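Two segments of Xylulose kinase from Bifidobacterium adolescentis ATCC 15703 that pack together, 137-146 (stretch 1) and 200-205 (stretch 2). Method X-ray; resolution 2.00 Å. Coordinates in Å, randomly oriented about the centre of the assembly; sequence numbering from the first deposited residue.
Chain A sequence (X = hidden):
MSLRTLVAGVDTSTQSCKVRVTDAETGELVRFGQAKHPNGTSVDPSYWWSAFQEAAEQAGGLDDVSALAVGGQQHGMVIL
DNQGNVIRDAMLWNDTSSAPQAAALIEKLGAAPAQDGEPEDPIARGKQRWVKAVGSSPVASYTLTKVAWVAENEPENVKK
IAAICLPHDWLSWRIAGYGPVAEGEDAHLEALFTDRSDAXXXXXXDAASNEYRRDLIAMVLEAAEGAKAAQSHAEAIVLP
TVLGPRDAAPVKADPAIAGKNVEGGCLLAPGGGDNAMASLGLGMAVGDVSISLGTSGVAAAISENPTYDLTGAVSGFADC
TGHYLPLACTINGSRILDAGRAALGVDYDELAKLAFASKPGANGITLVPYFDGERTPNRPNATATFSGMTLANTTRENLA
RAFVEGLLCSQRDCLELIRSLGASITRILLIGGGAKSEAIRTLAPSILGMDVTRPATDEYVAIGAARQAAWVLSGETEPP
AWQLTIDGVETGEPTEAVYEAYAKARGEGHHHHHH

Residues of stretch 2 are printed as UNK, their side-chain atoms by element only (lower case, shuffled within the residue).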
ATOM      1  N   SER A 137      -0.205  -4.826  12.801  1.00 14.57           N
ATOM      2  CA  SER A 137      -1.360  -5.062  13.652  1.00 11.98           C
ATOM      3  C   SER A 137      -2.665  -4.985  12.840  1.00 12.94           C
ATOM      4  O   SER A 137      -2.887  -4.009  12.108  1.00 15.83           O
ATOM      5  CB  SER A 137      -1.366  -4.057  14.801  1.00 11.16           C
ATOM      6  OG  SER A 137      -2.496  -4.258  15.625  1.00 14.34           O
ATOM      7  N   PRO A 138      -3.540  -6.009  12.976  1.00 12.75           N
ATOM      8  CA  PRO A 138      -4.757  -6.132  12.160  1.00 12.01           C
ATOM      9  C   PRO A 138      -5.592  -4.856  12.040  1.00 14.11           C
ATOM     10  O   PRO A 138      -5.833  -4.151  13.024  1.00 13.75           O
ATOM     11  CB  PRO A 138      -5.559  -7.226  12.885  1.00 10.14           C
ATOM     12  CG  PRO A 138      -4.541  -8.060  13.521  1.00 10.01           C
ATOM     13  CD  PRO A 138      -3.417  -7.123  13.930  1.00 12.47           C
ATOM     14  N   VAL A 139      -5.996  -4.556  10.809  1.00 13.14           N
ATOM     15  CA  VAL A 139      -7.025  -3.560  10.530  1.00 15.76           C
ATOM     16  C   VAL A 139      -7.925  -4.208   9.491  1.00 11.97           C
ATOM     17  O   VAL A 139      -7.568  -5.236   8.914  1.00 12.71           O
ATOM     18  CB  VAL A 139      -6.452  -2.206  10.004  1.00 15.51           C
ATOM     19  CG1 VAL A 139      -5.706  -1.462  11.108  1.00 16.84           C
ATOM     20  CG2 VAL A 139      -5.543  -2.420   8.797  1.00 12.35           C
ATOM     21  N   ALA A 140      -9.086  -3.625   9.262  1.00 11.99           N
ATOM     22  CA  ALA A 140     -10.055  -4.168   8.314  1.00 12.93           C
ATOM     23  C   ALA A 140      -9.480  -4.384   6.913  1.00 11.80           C
ATOM     24  O   ALA A 140      -9.984  -5.217   6.158  1.00 12.40           O
ATOM     25  CB  ALA A 140     -11.279  -3.257   8.238  1.00 13.20           C
ATOM     26  N   SER A 141      -8.443  -3.632   6.558  1.00  9.75           N
ATOM     27  CA  SER A 141      -7.871  -3.747   5.215  1.00 11.88           C
ATOM     28  C   SER A 141      -7.349  -5.138   4.917  1.00 12.42           C
ATOM     29  O   SER A 141      -7.494  -5.637   3.800  1.00 14.45           O
ATOM     30  CB  SER A 141      -6.721  -2.752   5.015  1.00 12.59           C
ATOM     31  OG  SER A 141      -7.214  -1.435   4.885  1.00 15.03           O
ATOM     32  N   TYR A 142      -6.724  -5.750   5.919  1.00 11.87           N
ATOM     33  CA  TYR A 142      -5.898  -6.927   5.707  1.00  8.12           C
ATOM     34  C   TYR A 142      -6.633  -8.216   5.347  1.00  9.21           C
ATOM     35  O   TYR A 142      -7.735  -8.486   5.826  1.00 12.41           O
ATOM     36  CB  TYR A 142      -4.957  -7.143   6.891  1.00 10.05           C
ATOM     37  CG  TYR A 142      -4.096  -5.943   7.194  1.00 14.10           C
ATOM     38  CD1 TYR A 142      -3.867  -4.961   6.229  1.00 13.69           C
ATOM     39  CD2 TYR A 142      -3.496  -5.790   8.440  1.00 11.58           C
ATOM     40  CE1 TYR A 142      -3.075  -3.855   6.505  1.00 13.81           C
ATOM     41  CE2 TYR A 142      -2.703  -4.704   8.720  1.00 13.01           C
ATOM     42  CZ  TYR A 142      -2.491  -3.739   7.752  1.00 15.51           C
ATOM     43  OH  TYR A 142      -1.692  -2.656   8.048  1.00 16.24           O
ATOM     44  N   THR A 143      -5.992  -9.000   4.475  1.00 11.86           N
ATOM     45  CA  THR A 143      -6.603 -10.163   3.860  1.00  8.93           C
ATOM     46  C   THR A 143      -7.150 -11.155   4.890  1.00  9.89           C
ATOM     47  O   THR A 143      -8.262 -11.652   4.745  1.00  8.92           O
ATOM     48  CB  THR A 143      -5.594 -10.907   2.936  1.00  8.67           C
ATOM     49  OG1 THR A 143      -4.824  -9.950   2.190  1.00 10.92           O
ATOM     50  CG2 THR A 143      -6.334 -11.844   1.979  1.00  6.84           C
ATOM     51  N   LEU A 144      -6.350 -11.470   5.902  1.00  7.24           N
ATOM     52  CA  LEU A 144      -6.784 -12.422   6.925  1.00 10.45           C
ATOM     53  C   LEU A 144      -8.126 -12.009   7.535  1.00 10.60           C
ATOM     54  O   LEU A 144      -8.954 -12.859   7.847  1.00 11.19           O
ATOM     55  CB  LEU A 144      -5.739 -12.564   8.033  1.00  7.95           C
ATOM     56  CG  LEU A 144      -6.037 -13.643   9.085  1.00 11.31           C
ATOM     57  CD1 LEU A 144      -6.133 -15.034   8.434  1.00  9.69           C
ATOM     58  CD2 LEU A 144      -4.966 -13.640  10.171  1.00 11.45           C
ATOM     59  N   THR A 145      -8.345 -10.707   7.700  1.00 11.44           N
ATOM     60  CA  THR A 145      -9.588 -10.246   8.330  1.00 12.40           C
ATOM     61  C   THR A 145     -10.787 -10.542   7.437  1.00 14.47           C
ATOM     62  O   THR A 145     -11.870 -10.846   7.936  1.00 11.48           O
ATOM     63  CB  THR A 145      -9.555  -8.756   8.722  1.00 11.99           C
ATOM     64  OG1 THR A 145      -9.788  -7.941   7.565  1.00 13.55           O
ATOM     65  CG2 THR A 145      -8.205  -8.404   9.346  1.00 11.82           C
ATOM     66  N   LYS A 146     -10.571 -10.492   6.121  1.00 11.63           N
ATOM     67  CA  LYS A 146     -11.622 -10.800   5.150  1.00 13.33           C
ATOM     68  C   LYS A 146     -11.994 -12.279   5.217  1.00 12.09           C
ATOM     69  O   LYS A 146     -13.179 -12.641   5.210  1.00 11.90           O
ATOM     70  CB  LYS A 146     -11.174 -10.464   3.722  1.00 11.51           C
ATOM     71  CG  LYS A 146     -10.637  -9.057   3.517  1.00 13.29           C
ATOM     72  CD  LYS A 146     -11.593  -7.981   4.069  1.00  9.85           C
ATOM     73  CE  LYS A 146     -11.190  -6.609   3.533  1.00  8.83           C
ATOM     74  NZ  LYS A 146     -11.966  -5.515   4.181  1.00 11.42           N
ATOM     75  N   UNK A 200       3.164  -9.593   2.101  1.00 11.05           N
ATOM     76  CA  UNK A 200       3.347  -8.940   3.396  1.00 10.51           C
ATOM     77  C   UNK A 200       2.106  -8.183   3.858  1.00 12.63           C
ATOM     78  O   UNK A 200       2.044  -7.726   5.002  1.00 15.95           O
ATOM     79  c   UNK A 200       4.555  -7.994   3.373  1.00 11.91           C
ATOM     80  o   UNK A 200       4.289  -6.832   2.603  1.00 12.90           O
ATOM     81  N   UNK A 201       1.122  -8.047   2.974  1.00 11.99           N
ATOM     82  CA  UNK A 201      -0.101  -7.344   3.306  1.00 10.66           C
ATOM     83  C   UNK A 201      -1.262  -8.243   3.692  1.00 11.47           C
ATOM     84  O   UNK A 201      -2.366  -7.753   3.875  1.00  9.73           O
ATOM     85  N   UNK A 202      -1.013  -9.548   3.828  1.00 10.93           N
ATOM     86  CA  UNK A 202      -2.066 -10.507   4.183  1.00 10.35           C
ATOM     87  C   UNK A 202      -2.286 -10.667   5.700  1.00 10.40           C
ATOM     88  O   UNK A 202      -3.380 -11.042   6.139  1.00 10.32           O
ATOM     89  c   UNK A 202      -1.760 -11.905   3.606  1.00  9.38           C
ATOM     90  o   UNK A 202      -0.520 -12.387   4.146  1.00  9.06           O
ATOM     91  c   UNK A 202      -1.663 -11.846   2.082  1.00 12.02           C
ATOM     92  N   UNK A 203      -1.242 -10.348   6.469  1.00 10.93           N
ATOM     93  CA  UNK A 203      -1.052 -10.761   7.877  1.00  9.60           C
ATOM     94  C   UNK A 203      -1.191 -12.269   8.163  1.00 10.49           C
ATOM     95  O   UNK A 203      -1.511 -12.676   9.290  1.00 11.94           O
ATOM     96  c   UNK A 203      -1.801  -9.867   8.922  1.00  9.57           C
ATOM     97  c   UNK A 203      -3.309 -10.127   8.928  1.00 10.07           C
ATOM     98  c   UNK A 203      -1.448  -8.402   8.712  1.00  9.98           C
ATOM     99  c   UNK A 203      -4.025  -9.514  10.151  1.00  8.94           C
ATOM    100  N   UNK A 204      -0.945 -13.084   7.131  1.00  9.60           N
ATOM    101  CA  UNK A 204      -0.631 -14.506   7.305  1.00  9.35           C
ATOM    102  C   UNK A 204       0.664 -14.891   6.597  1.00  8.37           C
ATOM    103  O   UNK A 204       0.900 -16.066   6.282  1.00  7.28           O
ATOM    104  c   UNK A 204      -2.364 -15.346   3.135  1.00  8.37           C
ATOM    105  c   UNK A 204      -1.771 -15.539   4.373  1.00 11.37           C
ATOM    106  c   UNK A 204      -4.337 -14.500   4.222  1.00 11.88           C
ATOM    107  o   UNK A 204      -4.217 -14.648   1.813  1.00 10.30           O
ATOM    108  c   UNK A 204      -1.775 -15.444   6.898  1.00  7.59           C
ATOM    109  c   UNK A 204      -3.723 -14.693   5.466  1.00  9.11           C
ATOM    110  c   UNK A 204      -2.423 -15.200   5.553  1.00 11.57           C
ATOM    111  c   UNK A 204      -3.640 -14.834   3.057  1.00 11.13           C
ATOM    112  N   UNK A 205       1.506 -13.892   6.370  1.00 10.18           N
ATOM    113  CA  UNK A 205       2.837 -14.123   5.797  1.00 10.62           C
ATOM    114  C   UNK A 205       3.890 -13.307   6.533  1.00 10.71           C
ATOM    115  O   UNK A 205       3.677 -12.136   6.846  1.00 12.93           O
ATOM    116  c   UNK A 205       2.851 -13.776   4.308  1.00  8.50           C
ATOM    117  c   UNK A 205       4.957 -12.673   3.450  1.00 11.48           C
ATOM    118  o   UNK A 205       8.026 -13.941   1.892  1.00 12.35           O
ATOM    119  c   UNK A 205       6.216 -12.712   2.864  1.00 10.39           C
ATOM    120  c   UNK A 205       6.767 -13.919   2.484  1.00 13.28           C
ATOM    121  c   UNK A 205       6.063 -15.096   2.689  1.00 11.44           C
ATOM    122  c   UNK A 205       4.223 -13.832   3.665  1.00 10.08           C
ATOM    123  c   UNK A 205       4.786 -15.044   3.281  1.00 11.22           C
TER

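Position 200 has two side-chain atoms, one carbon followed by one oxygen, with no branch. That is the pattern of a serine hydroxymethyl group. The side chain lies out of reach of stretch 1, so the assignment rests on composition alone: Ser-200, with chi1 at 72° (p).

Position 201 has no side-chain atoms. What it offers stretch 1 is its carbonyl: the backbone O lies 3.9 Å from CD1 of Tyr-142, oblique to that ring, and 3.7 Å from OG1 of Thr-143. No atom branches from CA, which identifies Gly-201. A CB built at the ideal place would find nothing of stretch 1 within 5.5 Å, so this contact does not account for the absence of a side chain. The carbonyl O has no hydrogen-bonding partner in the model.

At position 202, one carbon carries both an oxygen and a second carbon. Three atoms forked in this way, with one arm a hydroxyl, make a threonine; a valine would have carbon on both arms. The methyl arm is the one facing OG1 of Thr-143. This is Thr-202, chi1 61° (p), and its CG2 lies 3.7 Å from Thr-143 OG1. Its own OG1 reaches forward along the chain and accepts a hydrogen bond from the backbone N of position 204 (3.1 Å, 161°).

Position 203 carries four carbons, forked at the first, with one arm two carbons long. The short arm meets the ring of Tyr-142, and the long arm meets Leu-144 and Pro-138. Leucine would fork one atom later, so the residue is Ile-203. All three atoms beyond CB meet stretch 1: CG2 of Ile-203 is 3.3 Å from CD2 of Tyr-142, its CG1 is 3.6 Å from CB of Leu-144, and its CD1 is 3.7 Å from CG of Pro-138. The backbone has positive phi (52/25), and CA-to-CB points toward stretch 1.

Position 204 shows one carbon and then a six-carbon ring bearing an oxygen. The oxygen separates tyrosine from phenylalanine, and it lies near the methyl of Thr-143. This is Tyr-204: its OH is 3.5 Å from Thr-143 CG2, while Leu-144 CD1 meets the ring edge, 3.8 Å from CD2 of Tyr-204.

Position 205 repeats the composition, a carbon and a six-carbon ring with one oxygen, and is Tyr-205. Its side chain lies out of reach of stretch 1, with chi1 at 173° (t).

The contact combines one polar anchor with an apolar cluster. Tyr-142 occupies the N-cap position, and just beyond it the backbone N of Leu-144, in the first turn of the helix, donates to Thr-202 O at 3.0 Å and 156°. The nearest CA atoms, those of Thr-143 and Thr-202, are 4.6 Å apart at this same crossing. Beside the anchor, Ile-203 has 109 Å² covered by stretch 1, the largest share of any residue here, as it packs against Pro-138, Tyr-142 and Leu-144. Tyr-204 extends the apolar packing along Leu-144. Together the two stretches bury 419 Å².

Stretch 2 (200-205) SGTIYY
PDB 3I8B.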